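Myo-inositol-1-phosphate synthase-related protein (Thermotoga maritima MSB8, PDB 3CIN) belongs to the myo-inositol-1-phosphate synthase family and binds nicotinamide-adenine-dinucleotide through what is probably a Rossmann-type domain. Local coordinates at residues 156-161 / 175-180; 122-127 / 179-184; 99-104 / 118-123. One frame throughout, in Å; residues are numbered along the deposited sequence.

Interaction 1 of 3, residues 156-161 / 175-180. With NAD (nicotinamide-adenine-dinucleotide), chain F.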
loop_
_atom_site.group_PDB
_atom_site.type_symbol
_atom_site.label_atom_id
_atom_site.label_comp_id
_atom_site.label_asym_id
_atom_site.label_seq_id
_atom_site.Cartn_x
_atom_site.Cartn_y
_atom_site.Cartn_z
ATOM N N ASP A 156 46.473 11.576 -7.747
ATOM C CA ASP A 156 46.242 10.132 -7.796
ATOM C C ASP A 156 45.478 9.687 -9.063
ATOM O O ASP A 156 45.762 8.621 -9.633
ATOM C CB ASP A 156 45.470 9.699 -6.544
ATOM C CG ASP A 156 46.317 9.745 -5.275
ATOM O OD1 ASP A 156 47.574 9.638 -5.336
ATOM O OD2 ASP A 156 45.686 9.848 -4.194
ATOM N N LEU A 157 44.544 10.512 -9.529
ATOM C CA LEU A 157 43.854 10.264 -10.800
ATOM C C LEU A 157 44.876 10.315 -11.926
ATOM O O LEU A 157 44.917 9.438 -12.769
ATOM C CB LEU A 157 42.791 11.308 -11.004
ATOM C CG LEU A 157 42.102 11.340 -12.337
ATOM C CD1 LEU A 157 41.408 9.997 -12.701
ATOM C CD2 LEU A 157 41.145 12.553 -12.348
ATOM N N LEU A 158 45.724 11.333 -11.919
ATOM C CA LEU A 158 46.700 11.482 -13.013
ATOM C C LEU A 158 47.663 10.312 -13.048
ATOM O O LEU A 158 47.968 9.784 -14.115
ATOM C CB LEU A 158 47.507 12.757 -12.880
ATOM C CG LEU A 158 46.775 14.103 -12.910
ATOM C CD1 LEU A 158 47.730 15.303 -12.953
ATOM C CD2 LEU A 158 45.795 14.160 -14.015
ATOM N N LYS A 159 48.112 9.882 -11.877
ATOM C CA LYS A 159 49.028 8.754 -11.805
ATOM C C LYS A 159 48.384 7.450 -12.272
ATOM O O LYS A 159 49.030 6.634 -12.962
ATOM C CB LYS A 159 49.570 8.619 -10.386
ATOM C CG LYS A 159 50.698 9.610 -10.123
ATOM C CD LYS A 159 51.275 9.501 -8.763
ATOM C CE LYS A 159 52.406 10.530 -8.607
ATOM N NZ LYS A 159 53.195 10.343 -7.353
ATOM N N ALA A 160 47.108 7.265 -11.928
ATOM C CA ALA A 160 46.336 6.084 -12.380
ATOM C C ALA A 160 46.271 5.984 -13.885
ATOM O O ALA A 160 46.551 4.911 -14.479
ATOM C CB ALA A 160 44.921 6.078 -11.744
ATOM N N ILE A 161 46.039 7.116 -14.540
ATOM C CA ILE A 161 46.037 7.103 -16.007
ATOM C C ILE A 161 47.439 6.841 -16.574
ATOM O O ILE A 161 47.655 5.972 -17.492
ATOM C CB ILE A 161 45.486 8.430 -16.568
ATOM C CG1 ILE A 161 44.007 8.595 -16.151
ATOM C CG2 ILE A 161 45.717 8.473 -18.080
ATOM C CD1 ILE A 161 43.024 7.612 -16.818
ATOM N N TYR A 175 36.425 8.093 -18.849
ATOM C CA TYR A 175 35.659 8.995 -19.732
ATOM C C TYR A 175 35.620 10.472 -19.280
ATOM O O TYR A 175 35.770 11.363 -20.123
ATOM C CB TYR A 175 34.257 8.501 -19.934
ATOM C CG TYR A 175 34.079 7.244 -20.723
ATOM C CD1 TYR A 175 34.718 7.029 -21.949
ATOM C CD2 TYR A 175 33.192 6.255 -20.284
ATOM C CE1 TYR A 175 34.470 5.902 -22.690
ATOM C CE2 TYR A 175 32.944 5.126 -21.039
ATOM C CZ TYR A 175 33.603 4.943 -22.244
ATOM O OH TYR A 175 33.395 3.774 -22.966
ATOM N N ALA A 176 35.420 10.729 -17.988
ATOM C CA ALA A 176 35.460 12.086 -17.454
ATOM C C ALA A 176 36.862 12.758 -17.622
ATOM O O ALA A 176 36.982 13.962 -17.864
ATOM C CB ALA A 176 35.046 12.090 -15.959
ATOM N N TYR A 177 37.900 11.970 -17.410
ATOM C CA TYR A 177 39.257 12.393 -17.678
ATOM C C TYR A 177 39.402 12.780 -19.154
ATOM O O TYR A 177 39.882 13.888 -19.452
ATOM C CB TYR A 177 40.225 11.305 -17.261
ATOM C CG TYR A 177 41.670 11.648 -17.446
ATOM C CD1 TYR A 177 42.400 12.282 -16.468
ATOM C CD2 TYR A 177 42.316 11.306 -18.632
ATOM C CE1 TYR A 177 43.719 12.563 -16.655
ATOM C CE2 TYR A 177 43.606 11.620 -18.837
ATOM C CZ TYR A 177 44.321 12.216 -17.843
ATOM O OH TYR A 177 45.650 12.480 -18.054
ATOM N N ALA A 178 39.058 11.870 -20.053
ATOM C CA ALA A 178 39.020 12.186 -21.477
ATOM C C ALA A 178 38.187 13.446 -21.816
ATOM O O ALA A 178 38.599 14.255 -22.662
ATOM C CB ALA A 178 38.515 10.986 -22.288
ATOM N N ALA A 179 37.056 13.628 -21.139
ATOM C CA ALA A 179 36.191 14.778 -21.357
ATOM C C ALA A 179 36.921 16.073 -21.020
ATOM O O ALA A 179 36.728 17.078 -21.727
ATOM C CB ALA A 179 34.832 14.651 -20.621
ATOM N N ALA A 180 37.747 16.082 -19.958
ATOM C CA ALA A 180 38.499 17.285 -19.586
ATOM C C ALA A 180 39.532 17.564 -20.660
ATOM O O ALA A 180 39.732 18.714 -21.055
ATOM C CB ALA A 180 39.201 17.134 -18.240
HETATM P PA NAD F . 21.622 -0.475 -19.360
HETATM O O1A NAD F . 20.342 -0.725 -20.113
HETATM O O2A NAD F . 22.318 -1.752 -19.005
HETATM O O5B NAD F . 22.548 0.309 -20.354
HETATM C C5B NAD F . 23.935 0.485 -20.072
HETATM C C4B NAD F . 24.660 0.540 -21.405
HETATM O O4B NAD F . 26.001 0.945 -21.181
HETATM C C3B NAD F . 24.717 -0.782 -22.162
HETATM O O3B NAD F . 24.438 -0.598 -23.540
HETATM C C2B NAD F . 26.157 -1.241 -21.970
HETATM O O2B NAD F . 26.559 -2.169 -22.940
HETATM C C1B NAD F . 26.868 0.094 -21.972
HETATM N N9A NAD F . 28.193 0.102 -21.347
HETATM C C8A NAD F . 28.524 -0.587 -20.184
HETATM N N7A NAD F . 29.805 -0.206 -19.855
HETATM C C5A NAD F . 30.243 0.678 -20.809
HETATM C C6A NAD F . 31.477 1.299 -21.025
HETATM N N6A NAD F . 32.531 1.171 -20.159
HETATM N N1A NAD F . 31.563 2.179 -22.085
HETATM C C2A NAD F . 30.488 2.362 -22.936
HETATM N N3A NAD F . 29.290 1.695 -22.784
HETATM C C4A NAD F . 29.205 0.864 -21.725
HETATM O O3 NAD F . 21.365 0.422 -18.091
HETATM P PN NAD F . 20.358 1.634 -18.002
HETATM O O1N NAD F . 19.126 1.155 -17.308
HETATM O O2N NAD F . 20.321 2.387 -19.289
HETATM O O5D NAD F . 21.086 2.542 -16.915
HETATM C C5D NAD F . 22.233 3.283 -17.264
HETATM C C4D NAD F . 22.911 3.870 -16.031
HETATM O O4D NAD F . 22.067 4.848 -15.486
HETATM C C3D NAD F . 23.248 2.886 -14.923
HETATM O O3D NAD F . 24.512 3.251 -14.310
HETATM C C2D NAD F . 22.142 3.166 -13.919
HETATM O O2D NAD F . 22.546 2.872 -12.578
HETATM C C1D NAD F . 21.993 4.660 -14.097
HETATM N N1N NAD F . 20.715 5.168 -13.603
HETATM C C2N NAD F . 19.572 4.718 -14.129
HETATM C C3N NAD F . 18.390 5.302 -13.600
HETATM C C7N NAD F . 17.144 5.035 -14.313
HETATM O O7N NAD F . 17.225 4.152 -15.354
HETATM N N7N NAD F . 16.010 5.648 -13.939
HETATM C C4N NAD F . 18.410 6.252 -12.598
HETATM C C5N NAD F . 19.596 6.677 -12.074
HETATM C C6N NAD F . 20.762 6.122 -12.619
HETATM O O HOH W 1 47.946 11.404 -16.379
#

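Interaction 2 of 3, residues 122-127 / 179-184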
loop_
_atom_site.group_PDB
_atom_site.type_symbol
_atom_site.label_atom_id
_atom_site.label_comp_id
_atom_site.label_asym_id
_atom_site.label_seq_id
_atom_site.Cartn_x
_atom_site.Cartn_y
_atom_site.Cartn_z
ATOM N N GLU A 122 46.783 6.071 -24.090
ATOM C CA GLU A 122 46.544 6.032 -25.530
ATOM C C GLU A 122 45.073 6.016 -25.915
ATOM O O GLU A 122 44.674 6.678 -26.896
ATOM C CB GLU A 122 47.212 4.800 -26.141
ATOM C CG GLU A 122 48.735 4.944 -26.188
ATOM C CD GLU A 122 49.480 3.685 -26.583
ATOM O OE1 GLU A 122 49.050 2.551 -26.215
ATOM O OE2 GLU A 122 50.552 3.853 -27.253
ATOM N N ALA A 123 44.289 5.221 -25.174
ATOM C CA ALA A 123 42.834 5.094 -25.387
ATOM C C ALA A 123 42.151 6.463 -25.187
ATOM O O ALA A 123 41.312 6.896 -26.002
ATOM C CB ALA A 123 42.258 4.015 -24.452
ATOM N N VAL A 124 42.558 7.175 -24.145
ATOM C CA VAL A 124 42.067 8.525 -23.910
ATOM C C VAL A 124 42.386 9.472 -25.075
ATOM O O VAL A 124 41.498 10.173 -25.575
ATOM C CB VAL A 124 42.642 9.086 -22.612
ATOM C CG1 VAL A 124 42.427 10.600 -22.516
ATOM C CG2 VAL A 124 41.997 8.372 -21.408
ATOM N N ASP A 125 43.645 9.491 -25.514
ATOM C CA ASP A 125 44.022 10.336 -26.655
ATOM C C ASP A 125 43.229 9.962 -27.918
ATOM O O ASP A 125 42.861 10.814 -28.704
ATOM C CB ASP A 125 45.500 10.208 -26.922
ATOM C CG ASP A 125 46.347 10.875 -25.867
ATOM O OD1 ASP A 125 45.837 11.753 -25.093
ATOM O OD2 ASP A 125 47.534 10.509 -25.804
ATOM N N THR A 126 42.970 8.685 -28.108
ATOM C CA THR A 126 42.128 8.219 -29.209
ATOM C C THR A 126 40.673 8.716 -29.102
ATOM O O THR A 126 40.098 9.192 -30.083
ATOM C CB THR A 126 42.097 6.658 -29.290
ATOM O OG1 THR A 126 43.409 6.151 -29.528
ATOM C CG2 THR A 126 41.166 6.217 -30.409
ATOM N N LEU A 127 40.051 8.554 -27.934
ATOM C CA LEU A 127 38.749 9.170 -27.677
ATOM C C LEU A 127 38.738 10.662 -27.977
ATOM O O LEU A 127 37.847 11.134 -28.679
ATOM C CB LEU A 127 38.281 8.914 -26.230
ATOM C CG LEU A 127 37.925 7.446 -25.956
ATOM C CD1 LEU A 127 37.699 7.311 -24.434
ATOM C CD2 LEU A 127 36.734 6.898 -26.784
ATOM N N ALA A 179 37.056 13.628 -21.139
ATOM C CA ALA A 179 36.191 14.778 -21.357
ATOM C C ALA A 179 36.921 16.073 -21.020
ATOM O O ALA A 179 36.728 17.078 -21.727
ATOM C CB ALA A 179 34.832 14.651 -20.621
ATOM N N ALA A 180 37.747 16.082 -19.958
ATOM C CA ALA A 180 38.499 17.285 -19.586
ATOM C C ALA A 180 39.532 17.564 -20.660
ATOM O O ALA A 180 39.732 18.714 -21.055
ATOM C CB ALA A 180 39.201 17.134 -18.240
ATOM N N LEU A 181 40.213 16.512 -21.137
ATOM C CA LEU A 181 41.255 16.729 -22.162
ATOM C C LEU A 181 40.603 17.245 -23.444
ATOM O O LEU A 181 41.124 18.186 -24.092
ATOM C CB LEU A 181 42.082 15.468 -22.422
ATOM C CG LEU A 181 43.217 15.220 -21.423
ATOM C CD1 LEU A 181 42.829 15.210 -20.005
ATOM C CD2 LEU A 181 43.943 13.920 -21.732
ATOM N N TYR A 182 39.464 16.659 -23.782
ATOM C CA TYR A 182 38.675 17.090 -24.933
ATOM C C TYR A 182 38.221 18.537 -24.790
ATOM O O TYR A 182 38.377 19.363 -25.713
ATOM C CB TYR A 182 37.505 16.149 -25.136
ATOM C CG TYR A 182 36.450 16.725 -26.077
ATOM C CD1 TYR A 182 36.687 16.858 -27.455
ATOM C CD2 TYR A 182 35.224 17.180 -25.594
ATOM C CE1 TYR A 182 35.753 17.383 -28.283
ATOM C CE2 TYR A 182 34.258 17.696 -26.448
ATOM C CZ TYR A 182 34.526 17.810 -27.786
ATOM O OH TYR A 182 33.572 18.356 -28.647
ATOM N N ALA A 183 37.688 18.877 -23.622
ATOM C CA ALA A 183 37.229 20.241 -23.322
ATOM C C ALA A 183 38.318 21.249 -23.489
ATOM O O ALA A 183 38.099 22.357 -24.055
ATOM C CB ALA A 183 36.636 20.327 -21.887
ATOM N N ASN A 184 39.510 20.878 -23.011
ATOM C CA ASN A 184 40.650 21.766 -23.143
ATOM C C ASN A 184 41.005 21.966 -24.603
ATOM O O ASN A 184 41.193 23.103 -25.021
ATOM C CB ASN A 184 41.819 21.244 -22.317
ATOM C CG ASN A 184 43.012 22.178 -22.345
ATOM O OD1 ASN A 184 43.229 22.955 -21.426
ATOM N ND2 ASN A 184 43.763 22.098 -23.390
#

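Interaction 3 of 3, residues 99-104 / 118-123. With NAD (nicotinamide-adenine-dinucleotide), chain F.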
loop_
_atom_site.group_PDB
_atom_site.type_symbol
_atom_site.label_atom_id
_atom_site.label_comp_id
_atom_site.label_asym_id
_atom_site.label_seq_id
_atom_site.Cartn_x
_atom_site.Cartn_y
_atom_site.Cartn_z
ATOM N N VAL A 99 35.846 2.253 -23.922
ATOM C CA VAL A 99 36.784 1.579 -23.032
ATOM C C VAL A 99 35.955 0.827 -22.003
ATOM O O VAL A 99 35.033 1.406 -21.411
ATOM C CB VAL A 99 37.726 2.617 -22.342
ATOM C CG1 VAL A 99 38.597 3.299 -23.359
ATOM C CG2 VAL A 99 36.989 3.662 -21.611
ATOM N N HIS A 100 36.265 -0.437 -21.763
ATOM C CA HIS A 100 35.368 -1.280 -20.954
ATOM C C HIS A 100 35.731 -1.361 -19.505
ATOM O O HIS A 100 34.863 -1.375 -18.635
ATOM C CB HIS A 100 35.151 -2.699 -21.537
ATOM C CG HIS A 100 36.379 -3.539 -21.690
ATOM N ND1 HIS A 100 36.931 -4.257 -20.651
ATOM C CD2 HIS A 100 37.127 -3.829 -22.785
ATOM C CE1 HIS A 100 37.987 -4.922 -21.085
ATOM N NE2 HIS A 100 38.120 -4.692 -22.381
ATOM N N LEU A 101 37.026 -1.438 -19.247
ATOM C CA LEU A 101 37.522 -1.780 -17.926
ATOM C C LEU A 101 36.656 -2.880 -17.295
ATOM O O LEU A 101 36.422 -3.914 -17.930
ATOM C CB LEU A 101 37.647 -0.527 -17.082
ATOM C CG LEU A 101 38.806 0.330 -17.594
ATOM C CD1 LEU A 101 38.624 1.726 -17.133
ATOM C CD2 LEU A 101 40.133 -0.252 -17.103
ATOM N N GLY A 102 36.162 -2.697 -16.088
ATOM C CA GLY A 102 35.408 -3.797 -15.452
ATOM C C GLY A 102 33.901 -3.768 -15.648
ATOM O O GLY A 102 33.175 -4.510 -14.995
ATOM N N SER A 103 33.415 -2.867 -16.512
ATOM C CA SER A 103 31.999 -2.486 -16.475
ATOM C C SER A 103 30.998 -3.647 -16.592
ATOM O O SER A 103 30.075 -3.736 -15.794
ATOM C CB SER A 103 31.692 -1.563 -17.647
ATOM O OG SER A 103 32.238 -0.254 -17.453
ATOM N N VAL A 104 31.210 -4.452 -17.620
ATOM C CA VAL A 104 30.278 -5.543 -18.000
ATOM C C VAL A 104 30.761 -6.963 -17.655
ATOM O O VAL A 104 30.215 -7.963 -18.126
ATOM C CB VAL A 104 29.835 -5.401 -19.458
ATOM C CG1 VAL A 104 29.270 -3.969 -19.715
ATOM C CG2 VAL A 104 30.963 -5.726 -20.455
ATOM N N MET A 118 45.697 -1.074 -26.513
ATOM C CA MET A 118 46.498 0.120 -26.219
ATOM C C MET A 118 46.409 0.451 -24.735
ATOM O O MET A 118 45.570 -0.098 -24.020
ATOM C CB MET A 118 46.091 1.310 -27.118
ATOM C CG MET A 118 44.705 1.873 -26.886
ATOM S SD MET A 118 44.156 3.100 -28.103
ATOM C CE MET A 118 43.724 2.056 -29.489
ATOM N N THR A 119 47.317 1.298 -24.247
ATOM C CA THR A 119 47.243 1.740 -22.852
ATOM C C THR A 119 46.059 2.685 -22.601
ATOM O O THR A 119 45.497 3.253 -23.527
ATOM C CB THR A 119 48.526 2.464 -22.471
ATOM O OG1 THR A 119 48.646 3.668 -23.257
ATOM C CG2 THR A 119 49.735 1.525 -22.738
ATOM N N LEU A 120 45.714 2.897 -21.324
ATOM C CA LEU A 120 44.636 3.840 -21.013
ATOM C C LEU A 120 44.960 5.257 -21.553
ATOM O O LEU A 120 44.097 5.979 -22.074
ATOM C CB LEU A 120 44.399 3.902 -19.508
ATOM C CG LEU A 120 43.578 2.695 -19.003
ATOM C CD1 LEU A 120 43.494 2.707 -17.482
ATOM C CD2 LEU A 120 42.201 2.609 -19.658
ATOM N N LYS A 121 46.216 5.657 -21.415
ATOM C CA LYS A 121 46.618 6.982 -21.856
ATOM C C LYS A 121 46.414 7.111 -23.365
ATOM O O LYS A 121 45.963 8.145 -23.862
ATOM C CB LYS A 121 48.076 7.242 -21.482
ATOM C CG LYS A 121 48.545 8.657 -21.738
ATOM C CD LYS A 121 49.932 8.912 -21.061
ATOM C CE LYS A 121 50.351 10.393 -21.101
ATOM N NZ LYS A 121 51.697 10.709 -20.399
ATOM N N GLU A 122 46.783 6.071 -24.090
ATOM C CA GLU A 122 46.544 6.032 -25.530
ATOM C C GLU A 122 45.073 6.016 -25.915
ATOM O O GLU A 122 44.674 6.678 -26.896
ATOM C CB GLU A 122 47.212 4.800 -26.141
ATOM C CG GLU A 122 48.735 4.944 -26.188
ATOM C CD GLU A 122 49.480 3.685 -26.583
ATOM O OE1 GLU A 122 49.050 2.551 -26.215
ATOM O OE2 GLU A 122 50.552 3.853 -27.253
ATOM N N ALA A 123 44.289 5.221 -25.174
ATOM C CA ALA A 123 42.834 5.094 -25.387
ATOM C C ALA A 123 42.151 6.463 -25.187
ATOM O O ALA A 123 41.312 6.896 -26.002
ATOM C CB ALA A 123 42.258 4.015 -24.452
HETATM P PA NAD F . 21.622 -0.475 -19.360
HETATM O O1A NAD F . 20.342 -0.725 -20.113
HETATM O O2A NAD F . 22.318 -1.752 -19.005
HETATM O O5B NAD F . 22.548 0.309 -20.354
HETATM C C5B NAD F . 23.935 0.485 -20.072
HETATM C C4B NAD F . 24.660 0.540 -21.405
HETATM O O4B NAD F . 26.001 0.945 -21.181
HETATM C C3B NAD F . 24.717 -0.782 -22.162
HETATM O O3B NAD F . 24.438 -0.598 -23.540
HETATM C C2B NAD F . 26.157 -1.241 -21.970
HETATM O O2B NAD F . 26.559 -2.169 -22.940
HETATM C C1B NAD F . 26.868 0.094 -21.972
HETATM N N9A NAD F . 28.193 0.102 -21.347
HETATM C C8A NAD F . 28.524 -0.587 -20.184
HETATM N N7A NAD F . 29.805 -0.206 -19.855
HETATM C C5A NAD F . 30.243 0.678 -20.809
HETATM C C6A NAD F . 31.477 1.299 -21.025
HETATM N N6A NAD F . 32.531 1.171 -20.159
HETATM N N1A NAD F . 31.563 2.179 -22.085
HETATM C C2A NAD F . 30.488 2.362 -22.936
HETATM N N3A NAD F . 29.290 1.695 -22.784
HETATM C C4A NAD F . 29.205 0.864 -21.725
HETATM O O3 NAD F . 21.365 0.422 -18.091
HETATM P PN NAD F . 20.358 1.634 -18.002
HETATM O O1N NAD F . 19.126 1.155 -17.308
HETATM O O2N NAD F . 20.321 2.387 -19.289
HETATM O O5D NAD F . 21.086 2.542 -16.915
HETATM C C5D NAD F . 22.233 3.283 -17.264
HETATM C C4D NAD F . 22.911 3.870 -16.031
HETATM O O4D NAD F . 22.067 4.848 -15.486
HETATM C C3D NAD F . 23.248 2.886 -14.923
HETATM O O3D NAD F . 24.512 3.251 -14.310
HETATM C C2D NAD F . 22.142 3.166 -13.919
HETATM O O2D NAD F . 22.546 2.872 -12.578
HETATM C C1D NAD F . 21.993 4.660 -14.097
HETATM N N1N NAD F . 20.715 5.168 -13.603
HETATM C C2N NAD F . 19.572 4.718 -14.129
HETATM C C3N NAD F . 18.390 5.302 -13.600
HETATM C C7N NAD F . 17.144 5.035 -14.313
HETATM O O7N NAD F . 17.225 4.152 -15.354
HETATM N N7N NAD F . 16.010 5.648 -13.939
HETATM C C4N NAD F . 18.410 6.252 -12.598
HETATM C C5N NAD F . 19.596 6.677 -12.074
HETATM C C6N NAD F . 20.762 6.122 -12.619
#

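Interaction 1 of 3, residues 156-161 / 175-180
Tyr177 carries the whole apolar contact, reaching out from 175-180 to three side chains of 156-161. Ile161 supplies the most regular part of it, a CH-pi interaction in which CG1 stands 3.8 Å above the centroid of the Tyr177 ring, practically on the ring normal. Its second branch falls farther out on the ring, with Ile161 CG2 3.9 Å from Tyr177 CE2, so the beta-branched residue covers both the centre and the hydroxyl end. Leu158 comes at the ring's edge instead, CD2 lying in the plane 3.7 Å from Tyr177 CE1. Leu157 adds a looser apolar touch. The ring is sent across because CG is anti to the backbone N (chi1 -178°), and a long aromatic side chain suits a separation of 11.8 Å between the axes of the two segments.

The polar link is indirect. One water donates to Leu158 O at 2.8 Å and lies 3.0 Å from Tyr177 OH, giving the phenol a polar partner beyond its apolar surroundings. Tyr175, two residues earlier, faces the nicotinamide-adenine-dinucleotide: its OH donates to NAD N1A over 2.6 Å, with N1A in the ring plane.

The axes of the two segments, on helices 154-162 and 171-186, lie at 100°. Helix 203-211 packs on both through Phe205 and Leu208, Val124 of helix 120-134 also meets Tyr177, and Phe191 of strand 189-193 lies against Ala176 and Ala179.

Interaction 2 of 3, residues 122-127 / 179-184
Glu122 O, in the turn that presents Val124 to Leu181, is gripped by two groups of one residue. Thr126 N donates to it over 2.9 Å in the ordinary helical bond, and Thr126 OG1 adds a second bond of 3.0 Å to the same Glu122 O. The two donors arrive from opposite faces of the carbonyl plane, and the hydroxyl stands 37° out of that plane. With OG1 beside its own backbone N (chi1 -61°), Thr126 turns the hydroxyl back along the helix; threonine thereby meets its polar need within the helix.

Between the helices the contact is small and apolar. Val124 CG1 touches Leu181 CD2 at 3.7 Å, the two side chains crossing at about a right angle. Val124 holds CG1 anti to the backbone N (chi1 166°), which sends that methyl toward helix 171-186, where it also meets Ala178. A short branched residue fits there because it can touch several neighbours from one position, while the longer Leu181 spans the remaining distance and reaches Val128 as well. Asp125 brings its carboxylate only loosely alongside, with OD1 4.4 Å from Leu181 CD2.

On the flank, Tyr182 packs on Trp131 and its OH is hydrogen-bonded to Pro136 O.

With 79 Å² buried and one close methyl pair, helices 120-134 and 171-186 are joined here by dispersion and the hydrophobic effect. That pair has no directional bond in it, whereas the hydroxyls of Thr126 and Tyr182 find their partners in backbone carbonyls, Glu122 O and Pro136 O.

Interaction 3 of 3, residues 99-104 / 118-123
Val99 meets Ala123 methyl to methyl, CG1 lying 3.9 Å from CB of Ala123, where the loop after strand 96-97 runs past the first turn of helix 120-134. Alanine suits this face because its short side chain lets the loop come close. Leu101 and Leu120 meet more loosely beside them, in a tentative touch because Leu101 is modelled in two conformers.

On its other side the loop faces the adenine of the nicotinamide-adenine-dinucleotide. NAD N6A donates to Val99 O over 2.8 Å and, almost straight at 171°, to Ser103 OG over 3.1 Å, so a backbone carbonyl and a small hydroxyl receive the amino group together. The serine oxygen lies beside its own backbone N (chi1 -73°), a setting that turns it to the base. Val104 CG1 packs 3.5 Å from NAD C8A, an apolar patch next to the polar edge.

Farther out, a type II' turn from His100 to Ser103 shapes the loop, closed by Ser103 N to His100 O. Leu101 has positive phi in it, and Gly102 follows. His100 ND1 donates to Leu101 O at 2.8 Å, in the carbonyl plane and on a lone pair, while NE2 is hydrogen-bonded to Asp116 OD1; both ring nitrogens thus steady the turn. Glu115 receives the amides of His100 and Leu101.

The helix start is fixed by a capping box: Glu122 N donates to Thr119 OG1, and Thr119 N donates to the anti lone pair of Glu122 OE1 at 2.9 Å.

Chemically, the loop divides its work. Aliphatic groups seat it on the helix, whereas its oxygens read the adenine amino group; Val99 takes part in both, its side chain packing on Ala123 and its carbonyl accepting from N6A.

How the interactions relate
From the N terminus, interaction 3 comes first, closing a loop of 13 residues between the segment after strand 96-97 and the start of helix 120-134. Interaction 2 takes up that helix at once, sharing Glu122 and Ala123, and closes a far longer loop onto helix 171-186. Interaction 1 nests within that loop: 156-161 lies inside it, and 175-180 overlaps its end at Ala179 and Ala180. Helix 171-186 thus packs on both helix 120-134 and helix 154-162, while Leu127 touches both Tyr175 and Val99. Tyr175 OH, near Val99 N in a probable hydrogen bond, brings interactions 1 and 3 to the same adenine.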